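Local coordinates for PGRP domain of peptidoglycan recognition protein 3 (Branchiostoma belcheri tsingtauense, PDB 4ZXM), which probably recognises bacterial peptidoglycan and, as an N-acetylmuramoyl-L-alanine amidase, hydrolyses the amide bond between its glycan and its stem peptide, at residues V120-S124 with N242-I248. Numbering follows the deposited sequence.
Sequences VIHHS and NLLYDDI
Strand 120-123, extended, runs nearly antiparallel (161°) to the short helix 243-247, axes 9.5 Å apart at closest, with Ile121 CA 8.1 Å from Tyr245 CA. The CA-to-CB bonds of Ile121 and His123 point toward the helix, that of His122 away. Apolar packing centres on Ile121 (mt): its CD1 lies 3.6 Å from Ile248 CG2 and its CG2 4.1 Å from CD2 of Leu244 (tp), while His123 CB is 3.8 Å from Leu244 CD2. Tyr245 (chi1 m) reaches across to the strand; its ring edge meets Ile121 O (CE1 to O 3.3 Å) and, offset edge-to-face, the ring of His123 (chi1 p; centroids 5.6 Å, planes 79°). His123 ND1 also gives Tyr245 OH a weak 3.4 Å hydrogen bond. Asn242 N-caps the helix, OD1 weakly accepting from Leu244 N (3.2 Å) and Tyr245 N (3.4 Å). On the far side His122 meets the rings of Tyr157, His179 and His231, consistent with the active-site cleft of amidase PGRPs. The helix packs on part of one face of the mixed amidase-fold sheet, near the C-terminal end of strand 116-123, between strands 187-192 and 226-230.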
ATOM      1  N   VAL A 120      -6.469  -3.678   2.081  1.00 41.05           N
ATOM      2  CA  VAL A 120      -5.577  -4.233   3.081  1.00 42.23           C
ATOM      3  C   VAL A 120      -4.449  -3.263   3.351  1.00 41.90           C
ATOM      4  O   VAL A 120      -3.907  -2.680   2.426  1.00 39.87           O
ATOM      5  CB  VAL A 120      -4.964  -5.557   2.614  1.00 44.32           C
ATOM      6  CG1 VAL A 120      -4.093  -6.151   3.715  1.00 44.83           C
ATOM      7  CG2 VAL A 120      -6.065  -6.524   2.201  1.00 44.78           C
ATOM      8  N   ILE A 121      -4.091  -3.104   4.619  1.00 44.00           N
ATOM      9  CA  ILE A 121      -2.975  -2.245   4.976  1.00 45.68           C
ATOM     10  C   ILE A 121      -1.786  -3.064   5.440  1.00 43.94           C
ATOM     11  O   ILE A 121      -1.916  -3.967   6.259  1.00 42.41           O
ATOM     12  CB  ILE A 121      -3.399  -1.209   6.011  1.00 48.30           C
ATOM     13  CG1 ILE A 121      -4.324  -0.211   5.318  1.00 51.06           C
ATOM     14  CG2 ILE A 121      -2.188  -0.489   6.595  1.00 48.70           C
ATOM     15  CD1 ILE A 121      -5.065   0.669   6.279  1.00 56.37           C
ATOM     16  N   HIS A 122      -0.630  -2.738   4.875  1.00 44.59           N
ATOM     17  CA  HIS A 122       0.621  -3.429   5.150  1.00 44.98           C
ATOM     18  C   HIS A 122       1.621  -2.438   5.709  1.00 44.88           C
ATOM     19  O   HIS A 122       1.354  -1.241   5.775  1.00 46.02           O
ATOM     20  CB  HIS A 122       1.205  -3.988   3.858  1.00 45.38           C
ATOM     21  CG  HIS A 122       0.329  -4.984   3.182  1.00 46.17           C
ATOM     22  ND1 HIS A 122       0.479  -6.342   3.361  1.00 47.66           N
ATOM     23  CD2 HIS A 122      -0.705  -4.825   2.326  1.00 47.49           C
ATOM     24  CE1 HIS A 122      -0.433  -6.978   2.649  1.00 47.52           C
ATOM     25  NE2 HIS A 122      -1.161  -6.081   2.007  1.00 47.97           N
ATOM     26  N   HIS A 123       2.778  -2.956   6.096  1.00 45.90           N
ATOM     27  CA  HIS A 123       3.952  -2.132   6.354  1.00 45.56           C
ATOM     28  C   HIS A 123       5.171  -2.877   5.824  1.00 44.47           C
ATOM     29  O   HIS A 123       5.186  -4.105   5.767  1.00 43.83           O
ATOM     30  CB  HIS A 123       4.074  -1.751   7.840  1.00 47.85           C
ATOM     31  CG  HIS A 123       4.633  -2.827   8.726  1.00 51.09           C
ATOM     32  ND1 HIS A 123       4.179  -4.131   8.713  1.00 54.24           N
ATOM     33  CD2 HIS A 123       5.576  -2.771   9.695  1.00 53.46           C
ATOM     34  CE1 HIS A 123       4.845  -4.838   9.609  1.00 54.07           C
ATOM     35  NE2 HIS A 123       5.697  -4.035  10.221  1.00 56.17           N
ATOM     36  N   SER A 124       6.175  -2.125   5.395  1.00 44.64           N
ATOM     37  CA  SER A 124       7.353  -2.705   4.779  1.00 43.05           C
ATOM     38  C   SER A 124       8.205  -3.459   5.794  1.00 45.08           C
ATOM     39  O   SER A 124       9.046  -4.271   5.415  1.00 46.47           O
ATOM     40  CB  SER A 124       8.183  -1.608   4.114  1.00 42.23           C
ATOM     41  OG  SER A 124       8.585  -0.631   5.055  1.00 42.07           O
ATOM     42  N   ASN A 242       1.988  -3.830  16.996  1.00 77.74           N
ATOM     43  CA  ASN A 242       2.264  -2.850  15.953  1.00 69.50           C
ATOM     44  C   ASN A 242       1.360  -1.630  16.047  1.00 65.76           C
ATOM     45  O   ASN A 242       0.137  -1.747  16.011  1.00 63.37           O
ATOM     46  CB  ASN A 242       2.085  -3.503  14.589  1.00 67.60           C
ATOM     47  CG  ASN A 242       2.757  -2.727  13.486  1.00 66.52           C
ATOM     48  OD1 ASN A 242       2.143  -1.860  12.881  1.00 63.21           O
ATOM     49  ND2 ASN A 242       4.031  -3.023  13.230  1.00 68.17           N
ATOM     50  N   LEU A 243       1.981  -0.459  16.148  1.00 64.03           N
ATOM     51  CA  LEU A 243       1.270   0.810  16.337  1.00 61.86           C
ATOM     52  C   LEU A 243       0.448   1.267  15.133  1.00 59.15           C
ATOM     53  O   LEU A 243      -0.564   1.954  15.303  1.00 59.20           O
ATOM     54  CB  LEU A 243       2.262   1.913  16.719  1.00 61.93           C
ATOM     55  CG  LEU A 243       2.854   1.793  18.121  1.00 60.76           C
ATOM     56  CD1 LEU A 243       4.007   2.764  18.293  1.00 61.36           C
ATOM     57  CD2 LEU A 243       1.782   2.050  19.162  1.00 60.41           C
ATOM     58  N   LEU A 244       0.893   0.915  13.929  1.00 56.40           N
ATOM     59  CA  LEU A 244       0.120   1.189  12.721  1.00 55.79           C
ATOM     60  C   LEU A 244      -1.209   0.453  12.793  1.00 56.36           C
ATOM     61  O   LEU A 244      -2.277   1.050  12.659  1.00 55.83           O
ATOM     62  CB  LEU A 244       0.886   0.752  11.467  1.00 56.08           C
ATOM     63  CG  LEU A 244       0.111   0.620  10.144  1.00 55.75           C
ATOM     64  CD1 LEU A 244      -0.544   1.936   9.746  1.00 56.85           C
ATOM     65  CD2 LEU A 244       1.021   0.117   9.034  1.00 54.02           C
ATOM     66  N   TYR A 245      -1.134  -0.847  13.027  1.00 58.49           N
ATOM     67  CA  TYR A 245      -2.323  -1.677  13.032  1.00 61.25           C
ATOM     68  C   TYR A 245      -3.275  -1.420  14.201  1.00 60.56           C
ATOM     69  O   TYR A 245      -4.436  -1.817  14.145  1.00 61.71           O
ATOM     70  CB  TYR A 245      -1.931  -3.133  13.026  1.00 64.89           C
ATOM     71  CG  TYR A 245      -1.174  -3.599  11.786  1.00 73.06           C
ATOM     72  CD1 TYR A 245      -1.615  -3.289  10.500  1.00 74.92           C
ATOM     73  CD2 TYR A 245      -0.031  -4.389  11.909  1.00 78.02           C
ATOM     74  CE1 TYR A 245      -0.920  -3.728   9.382  1.00 75.65           C
ATOM     75  CE2 TYR A 245       0.663  -4.835  10.799  1.00 79.03           C
ATOM     76  CZ  TYR A 245       0.218  -4.501   9.538  1.00 77.90           C
ATOM     77  OH  TYR A 245       0.909  -4.944   8.439  1.00 78.84           O
ATOM     78  N   ASP A 246      -2.785  -0.780  15.258  1.00 60.59           N
ATOM     79  CA  ASP A 246      -3.662  -0.261  16.306  1.00 63.61           C
ATOM     80  C   ASP A 246      -4.484   0.889  15.761  1.00 56.70           C
ATOM     81  O   ASP A 246      -5.675   0.993  16.032  1.00 54.23           O
ATOM     82  CB  ASP A 246      -2.854   0.251  17.501  1.00 72.37           C
ATOM     83  CG  ASP A 246      -2.128  -0.859  18.246  1.00 81.72           C
ATOM     84  OD1 ASP A 246      -2.527  -2.042  18.116  1.00 86.65           O
ATOM     85  OD2 ASP A 246      -1.153  -0.541  18.970  1.00 88.65           O
ATOM     86  N   ASP A 247      -3.830   1.752  14.994  1.00 52.84           N
ATOM     87  CA  ASP A 247      -4.460   2.951  14.475  1.00 51.03           C
ATOM     88  C   ASP A 247      -5.592   2.648  13.509  1.00 48.04           C
ATOM     89  O   ASP A 247      -6.650   3.267  13.583  1.00 45.51           O
ATOM     90  CB  ASP A 247      -3.439   3.844  13.776  1.00 53.19           C
ATOM     91  CG  ASP A 247      -3.918   5.273  13.656  1.00 57.21           C
ATOM     92  OD1 ASP A 247      -3.765   6.030  14.638  1.00 59.89           O
ATOM     93  OD2 ASP A 247      -4.458   5.641  12.591  1.00 60.26           O
ATOM     94  N   ILE A 248      -5.384   1.687  12.616  1.00 46.64           N
ATOM     95  CA  ILE A 248      -6.384   1.429  11.576  1.00 48.65           C
ATOM     96  C   ILE A 248      -7.723   0.952  12.139  1.00 49.83           C
ATOM     97  O   ILE A 248      -8.715   0.907  11.411  1.00 51.56           O
ATOM     98  CB  ILE A 248      -5.893   0.462  10.473  1.00 46.78           C
ATOM     99  CG1 ILE A 248      -5.719  -0.953  11.017  1.00 46.34           C
ATOM    100  CG2 ILE A 248      -4.613   0.988   9.842  1.00 45.99           C
ATOM    101  CD1 ILE A 248      -5.363  -1.962   9.949  1.00 46.15           C
TER